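Local coordinates for capsid protein (Infectious hypodermal and hematopoietic necrosis virus, PDB 3N7X), which builds the icosahedral shell of a small shrimp densovirus, sixty copies of its beta-barrel fold assembling into the particle that presumably encloses the viral genome, at residues Lys112-Leu126 and Lys280-Glu294. Numbering follows the deposited sequence.
Sequences KVHKAGVVMHSMVPL and KLGCRVQADFFLHLE
A first torsion of 77° places CG of Phe290 between its backbone N and carbonyl carbon, laying the ring over the neighbouring strand at Gly117, whose N lies 3.5 Å from Phe290 CE1. Glycine suits this place because the ring occupies the space that a side chain would take. Lys115, with CG anti to its N (chi1 -170°), brings CG to the ring edge, 4.0 Å from Phe290 CE2.

At one end, the fully stretched Glu294 carries OE1 to His114 NE2 (2.7 Å). OE1 lies near the imidazole plane, while NE2 approaches it from above the carboxylate plane. A water links OE1 to Lys112 NZ, which also bonds to Thr217 O, while OE2 reaches Ser45.

The strands run antiparallel in a sheet of the capsid beta-barrel, strand 281-296 lying between 111-131 and 45-59. Beta bulges at His114-Lys115 and Ser122-Met123 each shift the register by one; at the first, His292 still bonds to His114 N and Lys115 O.

On the opposite face from Phe290, Val118 sets CG1 over the centre of the Phe289 ring, a CH-pi contact of 3.9 Å to the centroid, and small Ala287 lets CG1 pack at 3.9 Å from its CB. Back on the Phe290 face, within strand 281-296, Gln286 NE2 donates to the syn lone pair of Asp288 OD1 (2.9 Å, 167°), while Asp288 OD2 accepts from Leu38 N of a neighbouring subunit.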
ATOM      1  N   LYS A 112      -5.949  44.246 -79.826  1.00 22.24           N
ATOM      2  CA  LYS A 112      -6.818  44.488 -78.674  1.00 22.82           C
ATOM      3  C   LYS A 112      -6.144  45.543 -77.830  1.00 23.23           C
ATOM      4  O   LYS A 112      -4.916  45.657 -77.836  1.00 23.87           O
ATOM      5  CB  LYS A 112      -6.928  43.268 -77.758  1.00 23.54           C
ATOM      6  CG  LYS A 112      -7.612  42.063 -78.295  1.00 26.54           C
ATOM      7  CD  LYS A 112      -7.588  40.972 -77.239  1.00 25.23           C
ATOM      8  CE  LYS A 112      -8.279  39.728 -77.748  1.00 26.09           C
ATOM      9  NZ  LYS A 112      -8.249  38.642 -76.744  1.00 29.52           N
ATOM     10  N   VAL A 113      -6.944  46.298 -77.090  1.00 22.45           N
ATOM     11  CA  VAL A 113      -6.410  47.283 -76.170  1.00 22.08           C
ATOM     12  C   VAL A 113      -6.859  46.782 -74.807  1.00 23.45           C
ATOM     13  O   VAL A 113      -8.055  46.626 -74.549  1.00 24.28           O
ATOM     14  CB  VAL A 113      -6.983  48.685 -76.401  1.00 21.66           C
ATOM     15  CG1 VAL A 113      -6.466  49.630 -75.324  1.00 21.08           C
ATOM     16  CG2 VAL A 113      -6.578  49.188 -77.771  1.00 21.02           C
ATOM     17  N   HIS A 114      -5.896  46.501 -73.939  1.00 24.38           N
ATOM     18  CA  HIS A 114      -6.204  46.008 -72.609  1.00 24.98           C
ATOM     19  C   HIS A 114      -6.509  47.138 -71.651  1.00 25.75           C
ATOM     20  O   HIS A 114      -7.614  47.246 -71.129  1.00 28.43           O
ATOM     21  CB  HIS A 114      -5.033  45.184 -72.075  1.00 24.08           C
ATOM     22  CG  HIS A 114      -4.888  43.854 -72.743  1.00 26.55           C
ATOM     23  ND1 HIS A 114      -5.747  42.803 -72.498  1.00 26.83           N
ATOM     24  CD2 HIS A 114      -4.028  43.421 -73.695  1.00 27.52           C
ATOM     25  CE1 HIS A 114      -5.423  41.783 -73.272  1.00 26.35           C
ATOM     26  NE2 HIS A 114      -4.384  42.131 -74.008  1.00 26.92           N
ATOM     27  N   LYS A 115      -5.526  47.996 -71.440  1.00 26.07           N
ATOM     28  CA  LYS A 115      -5.675  49.098 -70.511  1.00 26.41           C
ATOM     29  C   LYS A 115      -4.971  50.332 -71.068  1.00 26.02           C
ATOM     30  O   LYS A 115      -4.007  50.222 -71.826  1.00 26.68           O
ATOM     31  CB  LYS A 115      -5.058  48.681 -69.175  1.00 27.50           C
ATOM     32  CG  LYS A 115      -5.309  49.604 -68.014  1.00 33.51           C
ATOM     33  CD  LYS A 115      -4.599  49.092 -66.758  1.00 37.89           C
ATOM     34  CE  LYS A 115      -4.847  50.018 -65.562  1.00 43.47           C
ATOM     35  NZ  LYS A 115      -4.069  49.642 -64.338  1.00 45.55           N
ATOM     36  N   ALA A 116      -5.468  51.507 -70.708  1.00 23.79           N
ATOM     37  CA  ALA A 116      -4.869  52.755 -71.153  1.00 22.88           C
ATOM     38  C   ALA A 116      -5.300  53.834 -70.175  1.00 23.45           C
ATOM     39  O   ALA A 116      -6.288  53.667 -69.454  1.00 23.86           O
ATOM     40  CB  ALA A 116      -5.332  53.097 -72.557  1.00 19.76           C
ATOM     41  N   GLY A 117      -4.560  54.936 -70.134  1.00 23.07           N
ATOM     42  CA  GLY A 117      -4.929  55.996 -69.221  1.00 22.17           C
ATOM     43  C   GLY A 117      -3.951  57.145 -69.128  1.00 21.50           C
ATOM     44  O   GLY A 117      -2.942  57.195 -69.838  1.00 21.69           O
ATOM     45  N   VAL A 118      -4.263  58.073 -68.230  1.00 21.36           N
ATOM     46  CA  VAL A 118      -3.444  59.249 -68.011  1.00 21.77           C
ATOM     47  C   VAL A 118      -3.380  59.586 -66.546  1.00 20.93           C
ATOM     48  O   VAL A 118      -4.256  59.210 -65.760  1.00 20.87           O
ATOM     49  CB  VAL A 118      -4.037  60.485 -68.701  1.00 24.03           C
ATOM     50  CG1 VAL A 118      -3.044  61.638 -68.674  1.00 23.54           C
ATOM     51  CG2 VAL A 118      -4.404  60.142 -70.107  1.00 30.48           C
ATOM     52  N   VAL A 119      -2.330  60.309 -66.194  1.00 18.98           N
ATOM     53  CA  VAL A 119      -2.144  60.781 -64.842  1.00 20.26           C
ATOM     54  C   VAL A 119      -1.680  62.214 -65.002  1.00 20.26           C
ATOM     55  O   VAL A 119      -0.651  62.466 -65.624  1.00 20.55           O
ATOM     56  CB  VAL A 119      -1.048  60.009 -64.084  1.00 19.72           C
ATOM     57  CG1 VAL A 119      -0.939  60.546 -62.665  1.00 19.93           C
ATOM     58  CG2 VAL A 119      -1.373  58.539 -64.053  1.00 21.50           C
ATOM     59  N   MET A 120      -2.452  63.154 -64.478  1.00 19.93           N
ATOM     60  CA  MET A 120      -2.054  64.548 -64.555  1.00 19.61           C
ATOM     61  C   MET A 120      -1.499  64.900 -63.189  1.00 19.59           C
ATOM     62  O   MET A 120      -2.064  64.505 -62.166  1.00 20.03           O
ATOM     63  CB  MET A 120      -3.247  65.440 -64.884  1.00 19.47           C
ATOM     64  CG  MET A 120      -3.848  65.175 -66.254  1.00 21.18           C
ATOM     65  SD  MET A 120      -5.106  66.394 -66.705  1.00 24.59           S
ATOM     66  CE  MET A 120      -6.449  65.973 -65.562  1.00 22.05           C
ATOM     67  N   HIS A 121      -0.384  65.623 -63.170  1.00 18.04           N
ATOM     68  CA  HIS A 121       0.231  66.002 -61.911  1.00 17.76           C
ATOM     69  C   HIS A 121       1.076  67.256 -62.064  1.00 18.21           C
ATOM     70  O   HIS A 121       1.122  67.859 -63.135  1.00 17.42           O
ATOM     71  CB  HIS A 121       1.114  64.859 -61.389  1.00 17.34           C
ATOM     72  CG  HIS A 121       2.268  64.518 -62.286  1.00 18.86           C
ATOM     73  ND1 HIS A 121       2.169  63.614 -63.324  1.00 20.84           N
ATOM     74  CD2 HIS A 121       3.550  64.962 -62.299  1.00 18.64           C
ATOM     75  CE1 HIS A 121       3.339  63.514 -63.935  1.00 19.25           C
ATOM     76  NE2 HIS A 121       4.193  64.322 -63.332  1.00 19.48           N
ATOM     77  N   SER A 122       1.729  67.643 -60.972  1.00 18.30           N
ATOM     78  CA  SER A 122       2.618  68.794 -60.961  1.00 19.30           C
ATOM     79  C   SER A 122       1.999  70.088 -61.472  1.00 19.87           C
ATOM     80  O   SER A 122       2.631  70.831 -62.224  1.00 18.64           O
ATOM     81  CB  SER A 122       3.861  68.472 -61.788  1.00 18.87           C
ATOM     82  OG  SER A 122       4.522  67.337 -61.268  1.00 21.19           O
ATOM     83  N   MET A 123       0.770  70.371 -61.060  1.00 20.01           N
ATOM     84  CA  MET A 123       0.113  71.588 -61.503  1.00 21.21           C
ATOM     85  C   MET A 123       0.855  72.857 -61.095  1.00 21.79           C
ATOM     86  O   MET A 123       1.381  72.955 -59.986  1.00 20.61           O
ATOM     87  CB  MET A 123      -1.302  71.668 -60.946  1.00 21.70           C
ATOM     88  CG  MET A 123      -1.979  72.979 -61.276  1.00 23.23           C
ATOM     89  SD  MET A 123      -3.596  73.110 -60.534  1.00 28.13           S
ATOM     90  CE  MET A 123      -4.483  71.849 -61.478  1.00 27.75           C
ATOM     91  N   VAL A 124       0.887  73.825 -62.008  1.00 21.03           N
ATOM     92  CA  VAL A 124       1.517  75.113 -61.757  1.00 20.35           C
ATOM     93  C   VAL A 124       0.484  76.190 -62.078  1.00 20.08           C
ATOM     94  O   VAL A 124       0.202  76.463 -63.243  1.00 19.57           O
ATOM     95  CB  VAL A 124       2.750  75.326 -62.651  1.00 21.31           C
ATOM     96  CG1 VAL A 124       3.330  76.713 -62.413  1.00 18.87           C
ATOM     97  CG2 VAL A 124       3.791  74.261 -62.360  1.00 20.55           C
ATOM     98  N   PRO A 125      -0.116  76.799 -61.042  1.00 19.99           N
ATOM     99  CA  PRO A 125      -1.129  77.851 -61.208  1.00 19.88           C
ATOM    100  C   PRO A 125      -0.567  79.129 -61.837  1.00 19.80           C
ATOM    101  O   PRO A 125       0.539  79.562 -61.510  1.00 18.60           O
ATOM    102  CB  PRO A 125      -1.627  78.081 -59.779  1.00 19.33           C
ATOM    103  CG  PRO A 125      -1.401  76.753 -59.120  1.00 19.63           C
ATOM    104  CD  PRO A 125      -0.036  76.373 -59.634  1.00 19.11           C
ATOM    105  N   LEU A 126      -1.350  79.734 -62.724  1.00 20.23           N
ATOM    106  CA  LEU A 126      -0.936  80.946 -63.421  1.00 20.91           C
ATOM    107  C   LEU A 126      -1.974  82.056 -63.335  1.00 21.70           C
ATOM    108  O   LEU A 126      -3.158  81.795 -63.126  1.00 21.33           O
ATOM    109  CB  LEU A 126      -0.696  80.627 -64.895  1.00 20.59           C
ATOM    110  CG  LEU A 126       0.329  79.538 -65.198  1.00 21.36           C
ATOM    111  CD1 LEU A 126       0.184  79.102 -66.637  1.00 21.54           C
ATOM    112  CD2 LEU A 126       1.732  80.060 -64.916  1.00 20.36           C
ATOM    113  N   LYS A 280      -8.092  86.436 -64.001  1.00 24.02           N
ATOM    114  CA  LYS A 280      -7.581  85.757 -65.184  1.00 24.06           C
ATOM    115  C   LYS A 280      -6.604  84.705 -64.679  1.00 23.49           C
ATOM    116  O   LYS A 280      -5.410  84.969 -64.504  1.00 22.96           O
ATOM    117  CB  LYS A 280      -6.868  86.744 -66.111  1.00 25.31           C
ATOM    118  CG  LYS A 280      -7.756  87.873 -66.616  1.00 28.22           C
ATOM    119  CD  LYS A 280      -7.064  88.681 -67.713  1.00 32.22           C
ATOM    120  CE  LYS A 280      -7.875  89.913 -68.104  1.00 33.50           C
ATOM    121  NZ  LYS A 280      -7.952  90.903 -66.983  1.00 37.69           N
ATOM    122  N   LEU A 281      -7.129  83.512 -64.429  1.00 21.90           N
ATOM    123  CA  LEU A 281      -6.317  82.421 -63.918  1.00 22.39           C
ATOM    124  C   LEU A 281      -6.239  81.260 -64.896  1.00 22.15           C
ATOM    125  O   LEU A 281      -7.095  81.097 -65.765  1.00 22.44           O
ATOM    126  CB  LEU A 281      -6.891  81.922 -62.585  1.00 21.51           C
ATOM    127  CG  LEU A 281      -7.127  82.957 -61.482  1.00 21.39           C
ATOM    128  CD1 LEU A 281      -7.735  82.265 -60.276  1.00 20.53           C
ATOM    129  CD2 LEU A 281      -5.815  83.636 -61.102  1.00 20.89           C
ATOM    130  N   GLY A 282      -5.199  80.451 -64.733  1.00 21.39           N
ATOM    131  CA  GLY A 282      -5.001  79.291 -65.575  1.00 20.49           C
ATOM    132  C   GLY A 282      -3.997  78.395 -64.887  1.00 20.87           C
ATOM    133  O   GLY A 282      -3.647  78.634 -63.732  1.00 20.58           O
ATOM    134  N   CYS A 283      -3.530  77.363 -65.576  1.00 20.73           N
ATOM    135  CA  CYS A 283      -2.547  76.472 -64.985  1.00 20.52           C
ATOM    136  C   CYS A 283      -1.953  75.558 -66.039  1.00 20.72           C
ATOM    137  O   CYS A 283      -2.499  75.409 -67.134  1.00 22.14           O
ATOM    138  CB  CYS A 283      -3.192  75.621 -63.897  1.00 21.64           C
ATOM    139  SG  CYS A 283      -4.245  74.310 -64.553  1.00 23.95           S
ATOM    140  N   ARG A 284      -0.821  74.956 -65.698  1.00 20.13           N
ATOM    141  CA  ARG A 284      -0.139  74.022 -66.580  1.00 20.66           C
ATOM    142  C   ARG A 284       0.149  72.767 -65.782  1.00 20.30           C
ATOM    143  O   ARG A 284       0.590  72.836 -64.634  1.00 20.73           O
ATOM    144  CB  ARG A 284       1.174  74.606 -67.087  1.00 20.76           C
ATOM    145  CG  ARG A 284       2.160  73.564 -67.617  1.00 24.89           C
ATOM    146  CD  ARG A 284       3.363  74.300 -68.131  1.00 31.99           C
ATOM    147  NE  ARG A 284       4.547  73.497 -68.434  1.00 33.17           N
ATOM    148  CZ  ARG A 284       5.202  72.749 -67.558  1.00 32.16           C
ATOM    149  NH1 ARG A 284       4.790  72.660 -66.305  1.00 33.48           N
ATOM    150  NH2 ARG A 284       6.325  72.155 -67.918  1.00 35.37           N
ATOM    151  N   VAL A 285      -0.096  71.618 -66.391  1.00 19.17           N
ATOM    152  CA  VAL A 285       0.143  70.354 -65.716  1.00 19.31           C
ATOM    153  C   VAL A 285       0.934  69.437 -66.628  1.00 19.60           C
ATOM    154  O   VAL A 285       1.084  69.711 -67.817  1.00 20.15           O
ATOM    155  CB  VAL A 285      -1.188  69.637 -65.361  1.00 18.42           C
ATOM    156  CG1 VAL A 285      -2.080  70.555 -64.544  1.00 16.73           C
ATOM    157  CG2 VAL A 285      -1.895  69.193 -66.632  1.00 14.91           C
ATOM    158  N   GLN A 286       1.451  68.356 -66.057  1.00 20.09           N
ATOM    159  CA  GLN A 286       2.172  67.365 -66.836  1.00 21.12           C
ATOM    160  C   GLN A 286       1.192  66.206 -66.941  1.00 21.08           C
ATOM    161  O   GLN A 286       0.495  65.888 -65.976  1.00 21.83           O
ATOM    162  CB  GLN A 286       3.441  66.896 -66.124  1.00 20.61           C
ATOM    163  CG  GLN A 286       4.267  65.948 -66.981  1.00 21.94           C
ATOM    164  CD  GLN A 286       5.506  65.432 -66.281  1.00 24.28           C
ATOM    165  OE1 GLN A 286       6.220  66.188 -65.621  1.00 25.95           O
ATOM    166  NE2 GLN A 286       5.779  64.139 -66.434  1.00 24.71           N
ATOM    167  N   ALA A 287       1.117  65.588 -68.110  1.00 20.23           N
ATOM    168  CA  ALA A 287       0.201  64.477 -68.296  1.00 19.94           C
ATOM    169  C   ALA A 287       0.942  63.281 -68.869  1.00 19.66           C
ATOM    170  O   ALA A 287       1.486  63.348 -69.971  1.00 20.42           O
ATOM    171  CB  ALA A 287      -0.935  64.891 -69.221  1.00 19.19           C
ATOM    172  N   ASP A 288       0.969  62.190 -68.112  1.00 19.36           N
ATOM    173  CA  ASP A 288       1.646  60.982 -68.556  1.00 19.30           C
ATOM    174  C   ASP A 288       0.614  59.991 -69.087  1.00 19.20           C
ATOM    175  O   ASP A 288      -0.388  59.706 -68.426  1.00 19.85           O
ATOM    176  CB  ASP A 288       2.459  60.383 -67.403  1.00 19.61           C
ATOM    177  CG  ASP A 288       3.549  61.337 -66.896  1.00 22.16           C
ATOM    178  OD1 ASP A 288       3.983  62.224 -67.672  1.00 19.98           O
ATOM    179  OD2 ASP A 288       3.981  61.194 -65.726  1.00 22.48           O
ATOM    180  N   PHE A 289       0.866  59.487 -70.293  1.00 18.88           N
ATOM    181  CA  PHE A 289      -0.033  58.558 -70.971  1.00 19.33           C
ATOM    182  C   PHE A 289       0.562  57.182 -71.161  1.00 20.03           C
ATOM    183  O   PHE A 289       1.776  57.035 -71.308  1.00 21.54           O
ATOM    184  CB  PHE A 289      -0.379  59.075 -72.369  1.00 19.40           C
ATOM    185  CG  PHE A 289      -1.212  60.318 -72.379  1.00 22.48           C
ATOM    186  CD1 PHE A 289      -2.560  60.261 -72.727  1.00 22.86           C
ATOM    187  CD2 PHE A 289      -0.648  61.555 -72.074  1.00 21.85           C
ATOM    188  CE1 PHE A 289      -3.337  61.422 -72.774  1.00 22.70           C
ATOM    189  CE2 PHE A 289      -1.414  62.720 -72.116  1.00 22.85           C
ATOM    190  CZ  PHE A 289      -2.762  62.654 -72.469  1.00 22.88           C
ATOM    191  N   PHE A 290      -0.304  56.175 -71.195  1.00 19.52           N
ATOM    192  CA  PHE A 290       0.137  54.810 -71.431  1.00 19.87           C
ATOM    193  C   PHE A 290      -1.007  53.997 -72.030  1.00 20.29           C
ATOM    194  O   PHE A 290      -2.184  54.262 -71.763  1.00 20.08           O
ATOM    195  CB  PHE A 290       0.599  54.138 -70.131  1.00 20.60           C
ATOM    196  CG  PHE A 290      -0.531  53.695 -69.252  1.00 24.65           C
ATOM    197  CD1 PHE A 290      -1.136  54.588 -68.365  1.00 25.87           C
ATOM    198  CD2 PHE A 290      -1.045  52.403 -69.362  1.00 25.64           C
ATOM    199  CE1 PHE A 290      -2.241  54.203 -67.603  1.00 25.05           C
ATOM    200  CE2 PHE A 290      -2.151  52.007 -68.606  1.00 27.35           C
ATOM    201  CZ  PHE A 290      -2.750  52.912 -67.725  1.00 26.74           C
ATOM    202  N   LEU A 291      -0.649  53.011 -72.843  1.00 19.27           N
ATOM    203  CA  LEU A 291      -1.624  52.126 -73.455  1.00 18.53           C
ATOM    204  C   LEU A 291      -0.970  50.773 -73.693  1.00 19.57           C
ATOM    205  O   LEU A 291       0.163  50.693 -74.177  1.00 19.05           O
ATOM    206  CB  LEU A 291      -2.137  52.705 -74.772  1.00 16.73           C
ATOM    207  CG  LEU A 291      -3.149  51.809 -75.501  1.00 17.57           C
ATOM    208  CD1 LEU A 291      -4.118  52.663 -76.302  1.00 15.08           C
ATOM    209  CD2 LEU A 291      -2.415  50.817 -76.402  1.00 14.44           C
ATOM    210  N   HIS A 292      -1.685  49.713 -73.325  1.00 21.47           N
ATOM    211  CA  HIS A 292      -1.197  48.352 -73.500  1.00 23.66           C
ATOM    212  C   HIS A 292      -1.921  47.731 -74.682  1.00 22.47           C
ATOM    213  O   HIS A 292      -3.130  47.494 -74.638  1.00 20.84           O
ATOM    214  CB  HIS A 292      -1.434  47.518 -72.235  1.00 27.68           C
ATOM    215  CG  HIS A 292      -0.684  48.016 -71.038  1.00 37.09           C
ATOM    216  ND1 HIS A 292       0.685  48.194 -71.036  1.00 40.43           N
ATOM    217  CD2 HIS A 292      -1.113  48.389 -69.807  1.00 40.14           C
ATOM    218  CE1 HIS A 292       1.068  48.655 -69.857  1.00 41.27           C
ATOM    219  NE2 HIS A 292      -0.004  48.783 -69.094  1.00 41.99           N
ATOM    220  N   LEU A 293      -1.163  47.478 -75.743  1.00 20.79           N
ATOM    221  CA  LEU A 293      -1.708  46.906 -76.958  1.00 19.82           C
ATOM    222  C   LEU A 293      -1.261  45.465 -77.142  1.00 20.68           C
ATOM    223  O   LEU A 293      -0.145  45.094 -76.775  1.00 22.34           O
ATOM    224  CB  LEU A 293      -1.246  47.728 -78.156  1.00 17.92           C
ATOM    225  CG  LEU A 293      -1.872  47.370 -79.503  1.00 18.82           C
ATOM    226  CD1 LEU A 293      -3.298  47.891 -79.557  1.00 16.31           C
ATOM    227  CD2 LEU A 293      -1.054  47.983 -80.621  1.00 17.53           C
ATOM    228  N   GLU A 294      -2.148  44.647 -77.694  1.00 20.00           N
ATOM    229  CA  GLU A 294      -1.815  43.259 -77.971  1.00 20.20           C
ATOM    230  C   GLU A 294      -2.106  43.068 -79.447  1.00 20.49           C
ATOM    231  O   GLU A 294      -3.198  43.378 -79.927  1.00 21.20           O
ATOM    232  CB  GLU A 294      -2.652  42.289 -77.130  1.00 18.97           C
ATOM    233  CG  GLU A 294      -2.385  40.823 -77.473  1.00 20.76           C
ATOM    234  CD  GLU A 294      -3.082  39.832 -76.543  1.00 22.33           C
ATOM    235  OE1 GLU A 294      -4.074  40.209 -75.879  1.00 21.36           O
ATOM    236  OE2 GLU A 294      -2.641  38.661 -76.485  1.00 22.07           O
TER
HETATM  237  O   HOH W   1      -5.949  38.166 -75.453  1.00 19.38           O